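Lysine-sensitive aspartokinase 3 (Escherichia coli, PDB 2J0W) catalyses the ATP-dependent phosphorylation of L-aspartate to 4-phospho-L-aspartate, the first step of lysine biosynthesis, and is feedback-inhibited by lysine. Local coordinates at residues I74-I84 with L125-R133. Residues are numbered along the deposited sequence; the frame is centred on the assembly and turned at random.
Sequences ILERLRYPNVI and LFVEILRER
One face of the Arg79 guanidinium lies over Glu132, whose CG sits 3.8 Å from the guanidinium plane, beneath its centre. The carboxylate is turned 21° from that plane, yet no guanidinium N-H points at Glu132 OE1, which is 4.5 Å from Arg79 NH2, beyond a salt bridge. The carboxylate takes the linker backbone: Arg79 N donates to Glu132 OE2 (152°), but at 2.4 Å the bond is abnormally short and its exact geometry doubtful. With CG anti to its backbone N (chi1 -165°), Glu132 reaches from just past helix 108-131 to Leu78 and Arg79. Replacing Glu132 by an alanine removes CG and carboxylate; the Arg79 amide would probably lose this acceptor and the guanidinium be freer to swing. Leu78 CD2 packs 3.6 Å from Glu128 CB, while Ile84 CD1 and CG2 both rest against Glu128 CG from one side, each at 3.5 Å. Leu125 CD1 meets Ile74 CG2 at 3.7 Å, and its CD2 faces Ile84 CD1. The contact packs the end of helix 57-75, the start of helix 82-102 and their linker against the C-terminal part of helix 108-131 in the amino acid kinase domain; Met20 of helix 17-27 touches Leu125, and strands 137-139 and 178-182 adjoin Val127 and Leu130.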
# COMPACT_ATOMS: atom_id res chain seq x y z
N ILE A 74 -4.79 25.34 44.13
CA ILE A 74 -3.58 26.11 43.84
C ILE A 74 -3.69 27.54 44.37
O ILE A 74 -2.76 28.06 44.98
CB ILE A 74 -3.36 26.21 42.34
CG1 ILE A 74 -3.10 24.82 41.76
CG2 ILE A 74 -2.23 27.18 42.06
CD1 ILE A 74 -3.31 24.77 40.27
N LEU A 75 -4.83 28.15 44.09
CA LEU A 75 -5.14 29.52 44.48
C LEU A 75 -4.98 29.76 45.98
O LEU A 75 -4.30 30.69 46.40
CB LEU A 75 -6.58 29.82 44.06
CG LEU A 75 -7.03 31.28 44.03
CD1 LEU A 75 -6.24 32.03 42.96
CD2 LEU A 75 -8.52 31.34 43.75
N GLU A 76 -5.61 28.90 46.78
CA GLU A 76 -5.58 28.97 48.24
C GLU A 76 -4.20 28.76 48.86
O GLU A 76 -4.08 28.74 50.08
CB GLU A 76 -6.53 27.94 48.84
CG GLU A 76 -7.99 28.15 48.50
CD GLU A 76 -8.88 26.98 48.93
OE1 GLU A 76 -10.11 27.10 48.76
OE2 GLU A 76 -8.35 25.96 49.43
N ARG A 77 -3.16 28.61 48.03
CA ARG A 77 -1.81 28.41 48.55
C ARG A 77 -0.89 29.58 48.23
O ARG A 77 0.25 29.66 48.69
CB ARG A 77 -1.21 27.12 47.97
CG ARG A 77 -2.01 25.87 48.25
CD ARG A 77 -1.43 25.09 49.41
NE ARG A 77 -0.04 24.72 49.15
CZ ARG A 77 0.65 23.84 49.86
NH1 ARG A 77 0.09 23.21 50.89
NH2 ARG A 77 1.91 23.57 49.54
N LEU A 78 -1.40 30.49 47.40
CA LEU A 78 -0.64 31.66 47.00
C LEU A 78 -0.52 32.63 48.17
O LEU A 78 -1.24 32.51 49.17
CB LEU A 78 -1.35 32.37 45.86
CG LEU A 78 -1.54 31.58 44.58
CD1 LEU A 78 -2.87 31.98 43.96
CD2 LEU A 78 -0.37 31.84 43.63
N ARG A 79 0.37 33.61 48.03
CA ARG A 79 0.56 34.62 49.06
C ARG A 79 -0.54 35.68 48.92
O ARG A 79 -1.22 35.99 49.89
CB ARG A 79 1.95 35.25 48.92
CG ARG A 79 2.45 36.00 50.17
CD ARG A 79 3.98 36.03 50.19
NE ARG A 79 4.53 34.67 50.20
CZ ARG A 79 5.79 34.36 49.92
NH1 ARG A 79 6.66 35.32 49.61
NH2 ARG A 79 6.19 33.09 49.94
N TYR A 80 -0.71 36.21 47.71
CA TYR A 80 -1.74 37.23 47.47
C TYR A 80 -2.76 36.70 46.46
O TYR A 80 -2.78 37.11 45.29
CB TYR A 80 -1.11 38.53 46.95
CG TYR A 80 0.05 39.07 47.78
CD1 TYR A 80 1.36 38.65 47.55
CD2 TYR A 80 -0.17 40.01 48.79
CE1 TYR A 80 2.43 39.15 48.30
CE2 TYR A 80 0.89 40.52 49.55
CZ TYR A 80 2.18 40.09 49.30
OH TYR A 80 3.23 40.58 50.04
N PRO A 81 -3.63 35.80 46.89
CA PRO A 81 -4.65 35.22 46.02
C PRO A 81 -5.81 36.11 45.60
O PRO A 81 -6.70 35.65 44.90
CB PRO A 81 -5.12 34.02 46.83
CG PRO A 81 -5.06 34.56 48.24
CD PRO A 81 -3.70 35.22 48.25
N ASN A 82 -5.80 37.37 46.01
CA ASN A 82 -6.93 38.24 45.69
C ASN A 82 -7.06 38.65 44.23
O ASN A 82 -8.15 38.55 43.64
CB ASN A 82 -6.85 39.49 46.54
CG ASN A 82 -6.36 39.20 47.92
OD1 ASN A 82 -7.03 38.52 48.71
ND2 ASN A 82 -5.16 39.68 48.23
N VAL A 83 -5.98 39.11 43.64
CA VAL A 83 -6.05 39.54 42.26
C VAL A 83 -6.51 38.44 41.29
O VAL A 83 -7.56 38.56 40.66
CB VAL A 83 -4.69 40.13 41.83
CG1 VAL A 83 -3.64 39.04 41.76
CG2 VAL A 83 -4.85 40.85 40.51
N ILE A 84 -5.75 37.35 41.18
CA ILE A 84 -6.11 36.29 40.25
C ILE A 84 -7.45 35.64 40.54
O ILE A 84 -8.02 34.98 39.67
CB ILE A 84 -5.03 35.21 40.21
CG1 ILE A 84 -4.66 34.78 41.63
CG2 ILE A 84 -3.81 35.73 39.47
CD1 ILE A 84 -3.46 33.90 41.69
N LEU A 125 -1.88 31.19 36.81
CA LEU A 125 -1.43 30.80 38.13
C LEU A 125 0.07 30.64 38.16
O LEU A 125 0.75 31.11 39.07
CB LEU A 125 -2.12 29.51 38.57
CG LEU A 125 -3.66 29.59 38.65
CD1 LEU A 125 -4.21 28.26 39.12
CD2 LEU A 125 -4.07 30.71 39.60
N PHE A 126 0.62 29.97 37.15
CA PHE A 126 2.06 29.77 37.14
C PHE A 126 2.81 31.08 37.29
O PHE A 126 3.76 31.16 38.08
CB PHE A 126 2.50 29.04 35.87
CG PHE A 126 3.86 28.40 35.99
CD1 PHE A 126 4.04 27.29 36.81
CD2 PHE A 126 4.96 28.93 35.33
CE1 PHE A 126 5.30 26.71 36.96
CE2 PHE A 126 6.22 28.36 35.47
CZ PHE A 126 6.39 27.25 36.29
N VAL A 127 2.41 32.13 36.56
CA VAL A 127 3.12 33.40 36.68
C VAL A 127 3.12 33.84 38.13
O VAL A 127 4.12 34.36 38.63
CB VAL A 127 2.50 34.52 35.81
CG1 VAL A 127 2.41 34.07 34.38
CG2 VAL A 127 1.13 34.92 36.33
N GLU A 128 1.99 33.61 38.80
CA GLU A 128 1.85 33.97 40.20
C GLU A 128 2.79 33.15 41.08
O GLU A 128 3.34 33.66 42.05
CB GLU A 128 0.41 33.79 40.66
CG GLU A 128 -0.51 34.87 40.14
CD GLU A 128 0.08 36.26 40.31
OE1 GLU A 128 0.35 36.66 41.47
OE2 GLU A 128 0.29 36.94 39.29
N ILE A 129 2.96 31.88 40.74
CA ILE A 129 3.86 31.05 41.51
C ILE A 129 5.30 31.52 41.30
O ILE A 129 6.15 31.34 42.17
CB ILE A 129 3.72 29.58 41.11
CG1 ILE A 129 2.61 28.93 41.93
CG2 ILE A 129 5.02 28.85 41.33
CD1 ILE A 129 2.58 27.43 41.83
N LEU A 130 5.56 32.13 40.15
CA LEU A 130 6.89 32.62 39.84
C LEU A 130 7.19 33.97 40.47
O LEU A 130 8.32 34.23 40.89
CB LEU A 130 7.11 32.70 38.33
CG LEU A 130 7.17 31.36 37.59
CD1 LEU A 130 7.61 31.60 36.16
CD2 LEU A 130 8.16 30.45 38.28
N ARG A 131 6.18 34.84 40.53
CA ARG A 131 6.35 36.16 41.15
C ARG A 131 6.33 36.08 42.67
O ARG A 131 6.78 37.00 43.36
CB ARG A 131 5.26 37.11 40.66
CG ARG A 131 5.46 37.50 39.23
CD ARG A 131 4.45 38.52 38.78
NE ARG A 131 4.74 38.97 37.43
CZ ARG A 131 3.98 39.82 36.74
NH1 ARG A 131 2.87 40.30 37.29
NH2 ARG A 131 4.32 40.18 35.51
N GLU A 132 5.82 34.97 43.20
CA GLU A 132 5.77 34.77 44.64
C GLU A 132 7.20 34.47 45.08
O GLU A 132 7.49 34.30 46.27
CB GLU A 132 4.86 33.58 44.97
CG GLU A 132 4.44 33.49 46.42
CD GLU A 132 3.17 32.68 46.60
OE1 GLU A 132 3.26 31.49 46.99
OE2 GLU A 132 2.08 33.24 46.36
N ARG A 133 8.10 34.43 44.10
CA ARG A 133 9.52 34.18 44.33
C ARG A 133 10.35 35.34 43.83
O ARG A 133 11.55 35.17 43.58
CB ARG A 133 9.98 32.93 43.59
CG ARG A 133 9.24 31.67 43.91
CD ARG A 133 9.92 30.53 43.21
NE ARG A 133 9.35 29.25 43.60
CZ ARG A 133 9.92 28.08 43.35
NH1 ARG A 133 11.09 28.04 42.71
NH2 ARG A 133 9.34 26.95 43.73